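Local coordinates for protein yhhW (PDB 1TQ5), which has quercetin 2,3-dioxygenase activity in vitro, cleaving quercetin with release of carbon monoxide, binds one divalent metal ion and belongs to the pirin family of two-domain cupins, at residues Arg181-Asn195 against Ile213-Asp227. Sequence-based numbering, arbitrary orientation.
Sequences RRVWIQVVKGNVTIN and ISIHADSDSEVLLFD
Two strand-corner-strand segments of the C-terminal cupin barrel pair twice, Val183-Val187 antiparallel to Val223-Asp227 and Val192-Ile194 antiparallel to Ala217-Ile215, each segment turning a corner so that the pairings lie in opposing sheets. Between the sheets, Ile185 CD1 reaches Ile213 CG2 (3.7 Å), the two side chains running antiparallel past one another. Within its own sheet Ile185 CG2 rests on Val223 CB of the adjoining strand, and Ile194 CG2 approaches Ile213 CG2 from the neighbouring strand of the other. On the outer face Trp184 and Phe226 lie side by side, with Trp184 CD1 3.8 Å from Phe226 CD2 and ring planes at 68°; Trp184 NE1 donates in its ring plane to Gln186 OE1. At one end Arg181 grips Asp227 side-on, NE at 2.7 Å and NH2 at 2.9 Å from the single oxygen OD1, guanidinium and carboxylate planes only 19° apart. The bend at chi3 (65°) brings the guanidinium edge round to this acid, whose OD2 takes a water. A leucine in place of Arg181 would probably leave the Asp227 carboxylate without its charged mate and free to turn. At the corner a classic beta bulge sets Val188 and Lys189 against Glu222. Gly190, where a side chain would clash with Ser221 OG, leads to Asn191, whose ND2 donates to Ser219 OG (3.1 Å). Asn195 OD1 accepts from Ser214 N (2.9 Å), extending the second pairing. Strands 204-208 and 161-167 flank the first pair, and strands 197-200 and 172-175 the second; Glu222 and Gln186 reach across to Tyr67 and Tyr115 of the N-terminal part.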
loop_
_atom_site.group_PDB
_atom_site.type_symbol
_atom_site.label_atom_id
_atom_site.label_comp_id
_atom_site.label_asym_id
_atom_site.label_seq_id
_atom_site.Cartn_x
_atom_site.Cartn_y
_atom_site.Cartn_z
ATOM N N ARG A 181 -5.795 18.032 -3.822
ATOM C CA ARG A 181 -5.327 16.759 -3.296
ATOM C C ARG A 181 -5.793 15.606 -4.173
ATOM O O ARG A 181 -6.832 15.686 -4.826
ATOM C CB ARG A 181 -5.798 16.570 -1.847
ATOM C CG ARG A 181 -5.190 17.596 -0.887
ATOM C CD ARG A 181 -5.521 17.305 0.569
ATOM N NE ARG A 181 -4.930 16.056 1.050
ATOM C CZ ARG A 181 -3.625 15.847 1.208
ATOM N NH1 ARG A 181 -2.751 16.804 0.924
ATOM N NH2 ARG A 181 -3.194 14.676 1.657
ATOM N N ARG A 182 -5.009 14.535 -4.185
ATOM C CA ARG A 182 -5.328 13.380 -4.999
ATOM C C ARG A 182 -5.598 12.148 -4.151
ATOM O O ARG A 182 -5.163 12.063 -3.004
ATOM C CB ARG A 182 -4.180 13.112 -5.967
ATOM C CG ARG A 182 -3.838 14.311 -6.833
ATOM C CD ARG A 182 -3.072 13.884 -8.057
ATOM N NE ARG A 182 -2.860 14.985 -8.985
ATOM C CZ ARG A 182 -2.346 14.835 -10.198
ATOM N NH1 ARG A 182 -1.997 13.627 -10.622
ATOM N NH2 ARG A 182 -2.180 15.887 -10.989
ATOM N N VAL A 183 -6.317 11.192 -4.729
ATOM C CA VAL A 183 -6.659 9.972 -4.019
ATOM C C VAL A 183 -6.453 8.709 -4.838
ATOM O O VAL A 183 -6.807 8.649 -6.017
ATOM C CB VAL A 183 -8.138 9.992 -3.563
ATOM C CG1 VAL A 183 -8.531 8.639 -2.990
ATOM C CG2 VAL A 183 -8.348 11.079 -2.530
ATOM N N TRP A 184 -5.865 7.703 -4.204
ATOM C CA TRP A 184 -5.679 6.427 -4.859
ATOM C C TRP A 184 -6.406 5.399 -4.026
ATOM O O TRP A 184 -6.247 5.338 -2.802
ATOM C CB TRP A 184 -4.212 6.025 -4.960
ATOM C CG TRP A 184 -4.034 4.717 -5.680
ATOM C CD1 TRP A 184 -4.160 3.458 -5.150
ATOM C CD2 TRP A 184 -3.722 4.533 -7.065
ATOM N NE1 TRP A 184 -3.942 2.509 -6.118
ATOM C CE2 TRP A 184 -3.670 3.138 -7.302
ATOM C CE3 TRP A 184 -3.478 5.409 -8.129
ATOM C CZ2 TRP A 184 -3.381 2.601 -8.564
ATOM C CZ3 TRP A 184 -3.189 4.871 -9.385
ATOM C CH2 TRP A 184 -3.142 3.481 -9.587
ATOM N N ILE A 185 -7.237 4.614 -4.687
ATOM C CA ILE A 185 -7.951 3.572 -3.992
ATOM C C ILE A 185 -7.520 2.245 -4.585
ATOM O O ILE A 185 -7.625 2.025 -5.798
ATOM C CB ILE A 185 -9.469 3.728 -4.136
ATOM C CG1 ILE A 185 -9.917 5.004 -3.414
ATOM C CG2 ILE A 185 -10.166 2.487 -3.577
ATOM C CD1 ILE A 185 -11.390 5.288 -3.516
ATOM N N GLN A 186 -7.025 1.370 -3.718
ATOM C CA GLN A 186 -6.582 0.044 -4.115
ATOM C C GLN A 186 -7.562 -0.945 -3.491
ATOM O O GLN A 186 -7.722 -0.976 -2.265
ATOM C CB GLN A 186 -5.179 -0.226 -3.570
ATOM C CG GLN A 186 -4.549 -1.537 -4.053
ATOM C CD GLN A 186 -4.373 -1.580 -5.560
ATOM O OE1 GLN A 186 -4.264 -0.540 -6.219
ATOM N NE2 GLN A 186 -4.338 -2.789 -6.116
ATOM N N VAL A 187 -8.231 -1.733 -4.327
ATOM C CA VAL A 187 -9.177 -2.711 -3.816
ATOM C C VAL A 187 -8.406 -3.968 -3.403
ATOM O O VAL A 187 -7.877 -4.693 -4.250
ATOM C CB VAL A 187 -10.234 -3.092 -4.871
ATOM C CG1 VAL A 187 -11.275 -4.028 -4.244
ATOM C CG2 VAL A 187 -10.921 -1.836 -5.415
ATOM N N VAL A 188 -8.319 -4.210 -2.100
ATOM C CA VAL A 188 -7.630 -5.393 -1.609
ATOM C C VAL A 188 -8.468 -6.612 -1.983
ATOM O O VAL A 188 -7.940 -7.639 -2.421
ATOM C CB VAL A 188 -7.445 -5.330 -0.084
ATOM C CG1 VAL A 188 -6.778 -6.606 0.419
ATOM C CG2 VAL A 188 -6.613 -4.112 0.277
ATOM N N LYS A 189 -9.781 -6.495 -1.828
ATOM C CA LYS A 189 -10.671 -7.594 -2.177
ATOM C C LYS A 189 -12.120 -7.139 -2.237
ATOM O O LYS A 189 -12.510 -6.196 -1.561
ATOM C CB LYS A 189 -10.533 -8.739 -1.170
ATOM C CG LYS A 189 -11.046 -8.429 0.232
ATOM C CD LYS A 189 -11.031 -9.687 1.103
ATOM C CE LYS A 189 -11.902 -10.787 0.497
ATOM N NZ LYS A 189 -11.853 -12.064 1.263
ATOM N N GLY A 190 -12.913 -7.813 -3.060
ATOM C CA GLY A 190 -14.313 -7.461 -3.177
ATOM C C GLY A 190 -14.637 -6.730 -4.461
ATOM O O GLY A 190 -13.814 -6.649 -5.369
ATOM N N ASN A 191 -15.848 -6.195 -4.530
ATOM C CA ASN A 191 -16.315 -5.474 -5.706
ATOM C C ASN A 191 -16.952 -4.181 -5.236
ATOM O O ASN A 191 -17.919 -4.206 -4.471
ATOM C CB ASN A 191 -17.354 -6.307 -6.463
ATOM C CG ASN A 191 -16.789 -7.612 -6.989
ATOM O OD1 ASN A 191 -16.123 -7.644 -8.025
ATOM N ND2 ASN A 191 -17.046 -8.698 -6.269
ATOM N N VAL A 192 -16.412 -3.054 -5.684
ATOM C CA VAL A 192 -16.960 -1.770 -5.287
ATOM C C VAL A 192 -17.204 -0.867 -6.489
ATOM O O VAL A 192 -16.759 -1.149 -7.606
ATOM C CB VAL A 192 -16.022 -1.034 -4.294
ATOM C CG1 VAL A 192 -15.669 -1.956 -3.133
ATOM C CG2 VAL A 192 -14.757 -0.555 -5.007
ATOM N N THR A 193 -17.948 0.205 -6.248
ATOM C CA THR A 193 -18.249 1.199 -7.270
ATOM C C THR A 193 -17.820 2.507 -6.628
ATOM O O THR A 193 -18.260 2.832 -5.532
ATOM C CB THR A 193 -19.768 1.246 -7.604
ATOM O OG1 THR A 193 -20.133 0.074 -8.339
ATOM C CG2 THR A 193 -20.100 2.463 -8.437
ATOM N N ILE A 194 -16.949 3.243 -7.306
ATOM C CA ILE A 194 -16.439 4.502 -6.780
ATOM C C ILE A 194 -16.624 5.640 -7.786
ATOM O O ILE A 194 -16.031 5.635 -8.870
ATOM C CB ILE A 194 -14.941 4.339 -6.412
ATOM C CG1 ILE A 194 -14.810 3.280 -5.310
ATOM C CG2 ILE A 194 -14.342 5.660 -5.982
ATOM C CD1 ILE A 194 -13.389 2.849 -5.012
ATOM N N ASN A 195 -17.453 6.614 -7.423
ATOM C CA ASN A 195 -17.719 7.749 -8.303
ATOM C C ASN A 195 -18.109 7.249 -9.695
ATOM O O ASN A 195 -17.589 7.720 -10.711
ATOM C CB ASN A 195 -16.485 8.657 -8.389
ATOM C CG ASN A 195 -16.263 9.468 -7.120
ATOM O OD1 ASN A 195 -16.253 8.927 -6.015
ATOM N ND2 ASN A 195 -16.080 10.774 -7.277
ATOM N N ILE A 213 -15.370 11.469 -2.390
ATOM C CA ILE A 213 -15.230 10.113 -2.899
ATOM C C ILE A 213 -16.426 9.324 -2.384
ATOM O O ILE A 213 -16.605 9.183 -1.172
ATOM C CB ILE A 213 -13.930 9.448 -2.387
ATOM C CG1 ILE A 213 -12.708 10.224 -2.888
ATOM C CG2 ILE A 213 -13.874 7.998 -2.830
ATOM C CD1 ILE A 213 -12.553 10.250 -4.389
ATOM N N SER A 214 -17.254 8.838 -3.303
ATOM C CA SER A 214 -18.436 8.055 -2.949
ATOM C C SER A 214 -18.125 6.602 -3.231
ATOM O O SER A 214 -17.733 6.242 -4.339
ATOM C CB SER A 214 -19.651 8.480 -3.775
ATOM O OG SER A 214 -20.007 9.825 -3.509
ATOM N N ILE A 215 -18.307 5.765 -2.222
ATOM C CA ILE A 215 -18.016 4.359 -2.368
ATOM C C ILE A 215 -19.227 3.499 -2.025
ATOM O O ILE A 215 -19.882 3.704 -1.003
ATOM C CB ILE A 215 -16.823 3.982 -1.465
ATOM C CG1 ILE A 215 -16.372 2.550 -1.738
ATOM C CG2 ILE A 215 -17.209 4.151 -0.005
ATOM C CD1 ILE A 215 -15.108 2.171 -0.962
ATOM N N HIS A 216 -19.532 2.553 -2.905
ATOM C CA HIS A 216 -20.636 1.626 -2.700
ATOM C C HIS A 216 -20.080 0.215 -2.860
ATOM O O HIS A 216 -19.406 -0.083 -3.846
ATOM C CB HIS A 216 -21.751 1.877 -3.724
ATOM C CG HIS A 216 -22.878 0.898 -3.635
ATOM N ND1 HIS A 216 -22.812 -0.365 -4.186
ATOM C CD2 HIS A 216 -24.082 0.977 -3.017
ATOM C CE1 HIS A 216 -23.926 -1.021 -3.911
ATOM N NE2 HIS A 216 -24.712 -0.228 -3.202
ATOM N N ALA A 217 -20.350 -0.652 -1.888
ATOM C CA ALA A 217 -19.853 -2.025 -1.947
ATOM C C ALA A 217 -20.880 -2.977 -2.556
ATOM O O ALA A 217 -21.972 -3.158 -2.016
ATOM C CB ALA A 217 -19.466 -2.498 -0.551
ATOM N N ASP A 218 -20.519 -3.590 -3.681
ATOM C CA ASP A 218 -21.408 -4.518 -4.368
ATOM C C ASP A 218 -21.353 -5.892 -3.697
ATOM O O ASP A 218 -22.213 -6.748 -3.918
ATOM C CB ASP A 218 -21.014 -4.617 -5.846
ATOM C CG ASP A 218 -20.891 -3.250 -6.508
ATOM O OD1 ASP A 218 -21.861 -2.461 -6.447
ATOM O OD2 ASP A 218 -19.823 -2.962 -7.091
ATOM N N SER A 219 -20.320 -6.086 -2.883
ATOM C CA SER A 219 -20.116 -7.311 -2.120
ATOM C C SER A 219 -19.214 -6.901 -0.961
ATOM O O SER A 219 -18.662 -5.803 -0.982
ATOM C CB SER A 219 -19.438 -8.386 -2.977
ATOM O OG SER A 219 -18.192 -7.945 -3.488
ATOM N N ASP A 220 -19.080 -7.745 0.058
ATOM C CA ASP A 220 -18.212 -7.402 1.181
ATOM C C ASP A 220 -16.860 -7.072 0.570
ATOM O O ASP A 220 -16.328 -7.848 -0.219
ATOM C CB ASP A 220 -18.063 -8.576 2.151
ATOM C CG ASP A 220 -19.392 -9.048 2.705
ATOM O OD1 ASP A 220 -20.180 -8.196 3.168
ATOM O OD2 ASP A 220 -19.643 -10.274 2.685
ATOM N N SER A 221 -16.299 -5.927 0.930
ATOM C CA SER A 221 -15.025 -5.535 0.357
ATOM C C SER A 221 -14.105 -4.858 1.353
ATOM O O SER A 221 -14.468 -4.622 2.507
ATOM C CB SER A 221 -15.265 -4.572 -0.810
ATOM O OG SER A 221 -16.207 -5.097 -1.729
ATOM N N GLU A 222 -12.901 -4.554 0.883
ATOM C CA GLU A 222 -11.914 -3.842 1.679
ATOM C C GLU A 222 -11.036 -3.084 0.700
ATOM O O GLU A 222 -10.560 -3.651 -0.284
ATOM C CB GLU A 222 -11.056 -4.798 2.506
ATOM C CG GLU A 222 -9.993 -4.076 3.333
ATOM C CD GLU A 222 -9.188 -5.015 4.213
ATOM O OE1 GLU A 222 -9.804 -5.717 5.047
ATOM O OE2 GLU A 222 -7.943 -5.049 4.074
ATOM N N VAL A 223 -10.855 -1.795 0.954
ATOM C CA VAL A 223 -10.018 -0.969 0.102
ATOM C C VAL A 223 -9.069 -0.156 0.950
ATOM O O VAL A 223 -9.319 0.093 2.134
ATOM C CB VAL A 223 -10.843 0.026 -0.755
ATOM C CG1 VAL A 223 -11.794 -0.727 -1.668
ATOM C CG2 VAL A 223 -11.604 0.989 0.151
ATOM N N LEU A 224 -7.963 0.235 0.329
ATOM C CA LEU A 224 -6.966 1.070 0.968
ATOM C C LEU A 224 -7.184 2.414 0.294
ATOM O O LEU A 224 -7.200 2.498 -0.938
ATOM C CB LEU A 224 -5.553 0.564 0.671
ATOM C CG LEU A 224 -5.185 -0.841 1.168
ATOM C CD1 LEU A 224 -3.751 -1.143 0.800
ATOM C CD2 LEU A 224 -5.368 -0.924 2.683
ATOM N N LEU A 225 -7.381 3.456 1.092
ATOM C CA LEU A 225 -7.602 4.773 0.529
ATOM C C LEU A 225 -6.441 5.678 0.885
ATOM O O LEU A 225 -6.213 5.995 2.056
ATOM C CB LEU A 225 -8.923 5.368 1.031
ATOM C CG LEU A 225 -9.368 6.658 0.322
ATOM C CD1 LEU A 225 -10.890 6.740 0.291
ATOM C CD2 LEU A 225 -8.770 7.868 1.026
ATOM N N PHE A 226 -5.694 6.064 -0.144
ATOM C CA PHE A 226 -4.539 6.936 0.008
ATOM C C PHE A 226 -4.953 8.375 -0.257
ATOM O O PHE A 226 -5.347 8.692 -1.376
ATOM C CB PHE A 226 -3.464 6.560 -1.011
ATOM C CG PHE A 226 -2.870 5.197 -0.808
ATOM C CD1 PHE A 226 -1.728 5.031 -0.033
ATOM C CD2 PHE A 226 -3.425 4.084 -1.432
ATOM C CE1 PHE A 226 -1.144 3.772 0.111
ATOM C CE2 PHE A 226 -2.855 2.828 -1.298
ATOM C CZ PHE A 226 -1.708 2.670 -0.523
ATOM N N ASP A 227 -4.883 9.234 0.759
ATOM C CA ASP A 227 -5.208 10.662 0.602
ATOM C C ASP A 227 -3.842 11.335 0.427
ATOM O O ASP A 227 -3.095 11.514 1.395
ATOM C CB ASP A 227 -5.899 11.206 1.858
ATOM C CG ASP A 227 -6.540 12.577 1.631
ATOM O OD1 ASP A 227 -5.845 13.497 1.148
ATOM O OD2 ASP A 227 -7.743 12.732 1.940
HETATM O O HOH W 1 -7.757 15.600 1.671
HETATM O O HOH W 2 -22.832 -0.677 -8.469
#